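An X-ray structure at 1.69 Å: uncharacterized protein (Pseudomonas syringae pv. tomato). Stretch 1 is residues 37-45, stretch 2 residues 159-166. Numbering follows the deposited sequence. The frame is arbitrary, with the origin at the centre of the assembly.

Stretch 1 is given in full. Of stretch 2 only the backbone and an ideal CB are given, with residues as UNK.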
ATOM      1  N   ILE C  37     -20.829  -1.920 -19.073  1.00  8.75           N
ATOM      2  CA  ILE C  37     -20.006  -3.021 -18.555  1.00  7.07           C
ATOM      3  C   ILE C  37     -19.004  -2.480 -17.534  1.00  6.90           C
ATOM      4  O   ILE C  37     -18.350  -1.466 -17.777  1.00  6.09           O
ATOM      5  CB  ILE C  37     -19.242  -3.689 -19.735  1.00  7.32           C
ATOM      6  CG1 ILE C  37     -20.228  -4.463 -20.617  1.00 10.12           C
ATOM      7  CG2 ILE C  37     -18.090  -4.619 -19.264  1.00  8.45           C
ATOM      8  CD1 ILE C  37     -19.661  -4.714 -21.995  1.00 10.16           C
ATOM      9  N   ASP C  38     -18.936  -3.121 -16.374  1.00  7.22           N
ATOM     10  CA  ASP C  38     -17.916  -2.827 -15.370  1.00  8.29           C
ATOM     11  C   ASP C  38     -16.684  -3.588 -15.726  1.00  7.63           C
ATOM     12  O   ASP C  38     -16.787  -4.765 -16.072  1.00  9.09           O
ATOM     13  CB  ASP C  38     -18.367  -3.391 -14.001  1.00  9.99           C
ATOM     14  CG  ASP C  38     -19.441  -2.560 -13.329  1.00 20.91           C
ATOM     15  OD1 ASP C  38     -19.695  -1.433 -13.766  1.00 11.96           O
ATOM     16  OD2 ASP C  38     -20.033  -3.039 -12.320  1.00 14.05           O
ATOM     17  N   GLY C  39     -15.519  -2.950 -15.623  1.00  7.62           N
ATOM     18  CA  GLY C  39     -14.282  -3.659 -15.946  1.00  7.49           C
ATOM     19  C   GLY C  39     -13.255  -3.698 -14.837  1.00  6.60           C
ATOM     20  O   GLY C  39     -12.299  -4.435 -14.925  1.00  7.38           O
ATOM     21  N   GLY C  40     -13.438  -2.903 -13.789  1.00  6.32           N
ATOM     22  CA  GLY C  40     -12.401  -2.817 -12.738  1.00  6.32           C
ATOM     23  C   GLY C  40     -12.376  -3.977 -11.775  1.00  7.19           C
ATOM     24  O   GLY C  40     -13.427  -4.530 -11.436  1.00  7.32           O
ATOM     25  N   LEU C  41     -11.169  -4.361 -11.366  1.00  7.29           N
ATOM     26  CA  LEU C  41     -10.978  -5.426 -10.377  1.00  8.01           C
ATOM     27  C   LEU C  41     -10.649  -4.788  -9.020  1.00  8.92           C
ATOM     28  O   LEU C  41      -9.482  -4.504  -8.708  1.00  9.54           O
ATOM     29  CB  LEU C  41      -9.860  -6.384 -10.842  1.00  8.03           C
ATOM     30  CG  LEU C  41     -10.109  -7.134 -12.174  1.00  8.80           C
ATOM     31  CD1 LEU C  41      -8.959  -8.052 -12.475  1.00  7.52           C
ATOM     32  CD2 LEU C  41     -11.369  -7.982 -12.071  1.00  8.49           C
ATOM     33  N   PRO C  42     -11.676  -4.554  -8.174  1.00 10.68           N
ATOM     34  CA  PRO C  42     -11.349  -3.743  -6.982  1.00 10.13           C
ATOM     35  C   PRO C  42     -10.456  -4.528  -6.021  1.00  9.60           C
ATOM     36  O   PRO C  42     -10.590  -5.730  -5.926  1.00 10.32           O
ATOM     37  CB  PRO C  42     -12.716  -3.443  -6.357  1.00 11.31           C
ATOM     38  CG  PRO C  42     -13.602  -4.545  -6.852  1.00 23.85           C
ATOM     39  CD  PRO C  42     -13.077  -5.007  -8.188  1.00 11.79           C
ATOM     40  N   GLY C  43      -9.525  -3.839  -5.374  1.00 10.37           N
ATOM     41  CA  GLY C  43      -8.634  -4.506  -4.448  1.00 11.14           C
ATOM     42  C   GLY C  43      -7.394  -5.124  -5.050  1.00 10.43           C
ATOM     43  O   GLY C  43      -6.514  -5.516  -4.312  1.00 10.85           O
ATOM     44  N   ILE C  44      -7.305  -5.199  -6.386  1.00  8.56           N
ATOM     45  CA  ILE C  44      -6.105  -5.747  -7.024  1.00  7.94           C
ATOM     46  C   ILE C  44      -5.149  -4.585  -7.375  1.00  8.84           C
ATOM     47  O   ILE C  44      -5.304  -3.919  -8.402  1.00 10.87           O
ATOM     48  CB  ILE C  44      -6.408  -6.694  -8.229  1.00  7.38           C
ATOM     49  CG1 ILE C  44      -7.294  -7.869  -7.787  1.00  7.20           C
ATOM     50  CG2 ILE C  44      -5.071  -7.253  -8.828  1.00  6.26           C
ATOM     51  CD1 ILE C  44      -7.517  -8.971  -8.804  1.00  8.76           C
ATOM     52  N   ALA C  45      -4.200  -4.339  -6.487  1.00  6.92           N
ATOM     53  CA  ALA C  45      -3.423  -3.124  -6.474  1.00  6.21           C
ATOM     54  C   ALA C  45      -2.091  -3.277  -7.199  1.00  6.24           C
ATOM     55  O   ALA C  45      -1.450  -4.318  -7.135  1.00  6.33           O
ATOM     56  CB  ALA C  45      -3.199  -2.654  -5.026  1.00  7.02           C
ATOM     57  N   UNK C 159     -13.951 -15.692 -12.486  1.00  9.28           N
ATOM     58  CA  UNK C 159     -14.839 -14.645 -12.037  1.00 10.42           C
ATOM     59  C   UNK C 159     -14.229 -14.028 -10.775  1.00 12.32           C
ATOM     60  O   UNK C 159     -14.063 -14.701  -9.755  1.00 13.25           O
ATOM     61  CB  UNK C 159     -16.248 -15.183 -11.779  1.00 10.42           C
ATOM     62  N   UNK C 160     -13.854 -12.758 -10.869  1.00 12.21           N
ATOM     63  CA  UNK C 160     -13.184 -12.062  -9.750  1.00 13.18           C
ATOM     64  C   UNK C 160     -14.086 -10.904  -9.345  1.00 15.96           C
ATOM     65  O   UNK C 160     -14.337 -10.025 -10.139  1.00 16.04           O
ATOM     66  CB  UNK C 160     -11.788 -11.569 -10.134  1.00 13.18           C
ATOM     67  N   UNK C 161     -14.574 -10.918  -8.108  1.00 19.14           N
ATOM     68  CA  UNK C 161     -15.492  -9.862  -7.642  1.00 21.08           C
ATOM     69  C   UNK C 161     -16.686  -9.662  -8.626  1.00 19.88           C
ATOM     70  O   UNK C 161     -17.067  -8.531  -8.900  1.00 20.78           O
ATOM     71  CB  UNK C 161     -14.725  -8.549  -7.477  1.00 21.08           C
ATOM     72  N   UNK C 162     -17.224 -10.744  -9.198  1.00 17.45           N
ATOM     73  CA  UNK C 162     -18.322 -10.645 -10.174  1.00 14.67           C
ATOM     74  C   UNK C 162     -17.966 -10.249 -11.603  1.00 13.21           C
ATOM     75  O   UNK C 162     -18.863 -10.090 -12.441  1.00 12.65           O
ATOM     76  CB  UNK C 162     -19.339  -9.628  -9.652  1.00 14.67           C
ATOM     77  N   UNK C 163     -16.669 -10.079 -11.873  1.00 10.54           N
ATOM     78  CA  UNK C 163     -16.171  -9.724 -13.208  1.00 10.83           C
ATOM     79  C   UNK C 163     -15.589 -10.965 -13.846  1.00  8.54           C
ATOM     80  O   UNK C 163     -14.693 -11.580 -13.311  1.00  8.51           O
ATOM     81  CB  UNK C 163     -15.127  -8.607 -13.142  1.00 10.83           C
ATOM     82  N   UNK C 164     -16.102 -11.300 -15.021  1.00  8.08           N
ATOM     83  CA  UNK C 164     -15.655 -12.446 -15.765  1.00  7.86           C
ATOM     84  C   UNK C 164     -14.434 -12.056 -16.611  1.00  9.07           C
ATOM     85  O   UNK C 164     -14.449 -10.996 -17.238  1.00  9.87           O
ATOM     86  CB  UNK C 164     -16.785 -12.994 -16.639  1.00  7.86           C
ATOM     87  N   UNK C 165     -13.399 -12.898 -16.577  1.00  7.67           N
ATOM     88  CA  UNK C 165     -12.199 -12.774 -17.440  1.00  7.53           C
ATOM     89  C   UNK C 165     -12.155 -14.056 -18.260  1.00  7.56           C
ATOM     90  O   UNK C 165     -12.100 -15.184 -17.718  1.00  7.68           O
ATOM     91  CB  UNK C 165     -10.913 -12.574 -16.635  1.00  7.53           C
ATOM     92  N   UNK C 166     -12.247 -13.888 -19.571  1.00  8.87           N
ATOM     93  CA  UNK C 166     -12.073 -14.983 -20.508  1.00  8.28           C
ATOM     94  C   UNK C 166     -10.650 -14.935 -21.068  1.00  7.73           C
ATOM     95  O   UNK C 166     -10.109 -13.847 -21.296  1.00  6.90           O
ATOM     96  CB  UNK C 166     -13.109 -14.912 -21.631  1.00  8.28           C
TER

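Position 159 opens the stretch in a strand, with its CB far from stretch 1. This contact sets no demand there, and many side chains would do; the deposited residue is Val159, whose side chain makes no contact with stretch 1.

At position 160, still strand, CA-to-CB points toward stretch 1, and the ideal CB lies 4.1 Å from CD2 of Leu41 and 5.2 Å from CD1 of Ile44. Two aliphatic ends with no polar partner call for an apolar side chain: valine, isoleucine, leucine or methionine. Ile160 is found, and its CG2 touches both neighbours, at 4.0 Å from Leu41 CD2 and 4.0 Å from Ile44 CD1.

Position 161 begins the turn proper, with phi/psi of 51/39. Such left-handed angles are the usual preserve of asparagine, aspartate and glycine. Its CB points toward stretch 1, 4.0 Å from CD of Pro42, so a small or polar side chain could lie along the proline ring. The carbonyl of Pro42 would favour a donor, making asparagine attractive. The residue is Asp161 nonetheless: OD1 packs 3.5 Å from Pro42 CD and comes within 3.1 Å of Pro42 O, a meeting of two acceptors and no hydrogen bond. OD1 is hydrogen-bonded elsewhere in the structure.

Position 162 has phi/psi of 79/3 and lies out of reach of stretch 1. Backbone, not partner, decides here: positive phi favours glycine, with asparagine a lesser choice. Gly162 completes the type I' turn, which is closed by paired backbone hydrogen bonds, Ile160 N to O of 163 at 2.8 Å, and N of 163 to Ile160 O at 2.9 Å.

Position 163 resumes the strand and aims its CB toward stretch 1, 4.0 Å from Leu41 CD2, 4.7 Å from Gly40 O and 5.1 Å from Asp38 O. The backbone of Asp38 to Gly40 and the end of Leu41 form a surface that a branched or long aliphatic chain can cover; the carbonyls might also tempt a donor. Ile163 takes the apolar answer and has the largest covered area in the contact. Its CB lies 3.9 Å from Leu41 CD2, CG1 is 3.7 Å from Gly40 O, and CD1 reaches 3.7 Å from Asp38 O and 3.9 Å from Asp38 CB.

Position 164 points away, as strand alternation predicts, and tolerates polar or beta-branched residues; it is Thr164.

At position 165 the CB points sideways with no neighbour close, so only a longer apolar chain could return to Leu41. Ile165 does, marginally, with CD1 4.4 Å from Leu41 CD2.

Position 166 is out of reach and unconstrained here; it is Gln166.

Stretch 2 (159-166) VIDGITIQ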
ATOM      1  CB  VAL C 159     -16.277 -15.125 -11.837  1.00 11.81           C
ATOM      2  CG1 VAL C 159     -17.166 -13.931 -11.487  1.00 15.56           C
ATOM      3  CG2 VAL C 159     -16.800 -15.803 -13.111  1.00 14.47           C
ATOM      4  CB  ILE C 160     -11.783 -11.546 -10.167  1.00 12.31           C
ATOM      5  CG1 ILE C 160     -10.839 -12.722 -10.478  1.00 13.11           C
ATOM      6  CG2 ILE C 160     -11.165 -10.615  -9.102  1.00 13.59           C
ATOM      7  CD1 ILE C 160      -9.538 -12.302 -11.149  1.00 11.90           C
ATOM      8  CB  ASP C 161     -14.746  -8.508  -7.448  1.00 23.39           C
ATOM      9  CG  ASP C 161     -13.566  -8.580  -6.455  1.00 24.51           C
ATOM     10  OD1 ASP C 161     -12.424  -8.136  -6.801  1.00 24.21           O
ATOM     11  OD2 ASP C 161     -13.774  -9.052  -5.323  1.00 25.16           O
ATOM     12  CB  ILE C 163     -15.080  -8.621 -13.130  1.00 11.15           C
ATOM     13  CG1 ILE C 163     -15.592  -7.423 -12.319  1.00 11.68           C
ATOM     14  CG2 ILE C 163     -14.609  -8.158 -14.532  1.00 12.51           C
ATOM     15  CD1 ILE C 163     -16.798  -6.771 -12.953  1.00 12.61           C
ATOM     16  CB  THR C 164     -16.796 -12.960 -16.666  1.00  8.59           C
ATOM     17  OG1 THR C 164     -17.776 -13.600 -15.834  1.00 17.76           O
ATOM     18  CG2 THR C 164     -16.265 -13.959 -17.721  1.00 17.88           C
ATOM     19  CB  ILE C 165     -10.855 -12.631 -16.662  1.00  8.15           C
ATOM     20  CG1 ILE C 165     -10.866 -11.415 -15.716  1.00 13.70           C
ATOM     21  CG2 ILE C 165      -9.699 -12.508 -17.630  1.00 13.05           C
ATOM     22  CD1 ILE C 165     -11.191 -11.765 -14.269  1.00 10.87           C
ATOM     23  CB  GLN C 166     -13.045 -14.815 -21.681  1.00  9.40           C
ATOM     24  CG  GLN C 166     -14.518 -14.987 -21.350  1.00 17.73           C
ATOM     25  CD  GLN C 166     -14.912 -16.434 -21.203  1.00 12.08           C
ATOM     26  OE1 GLN C 166     -14.083 -17.334 -21.317  1.00 18.19           O
ATOM     27  NE2 GLN C 166     -16.197 -16.673 -20.928  1.00 18.91           N
TER
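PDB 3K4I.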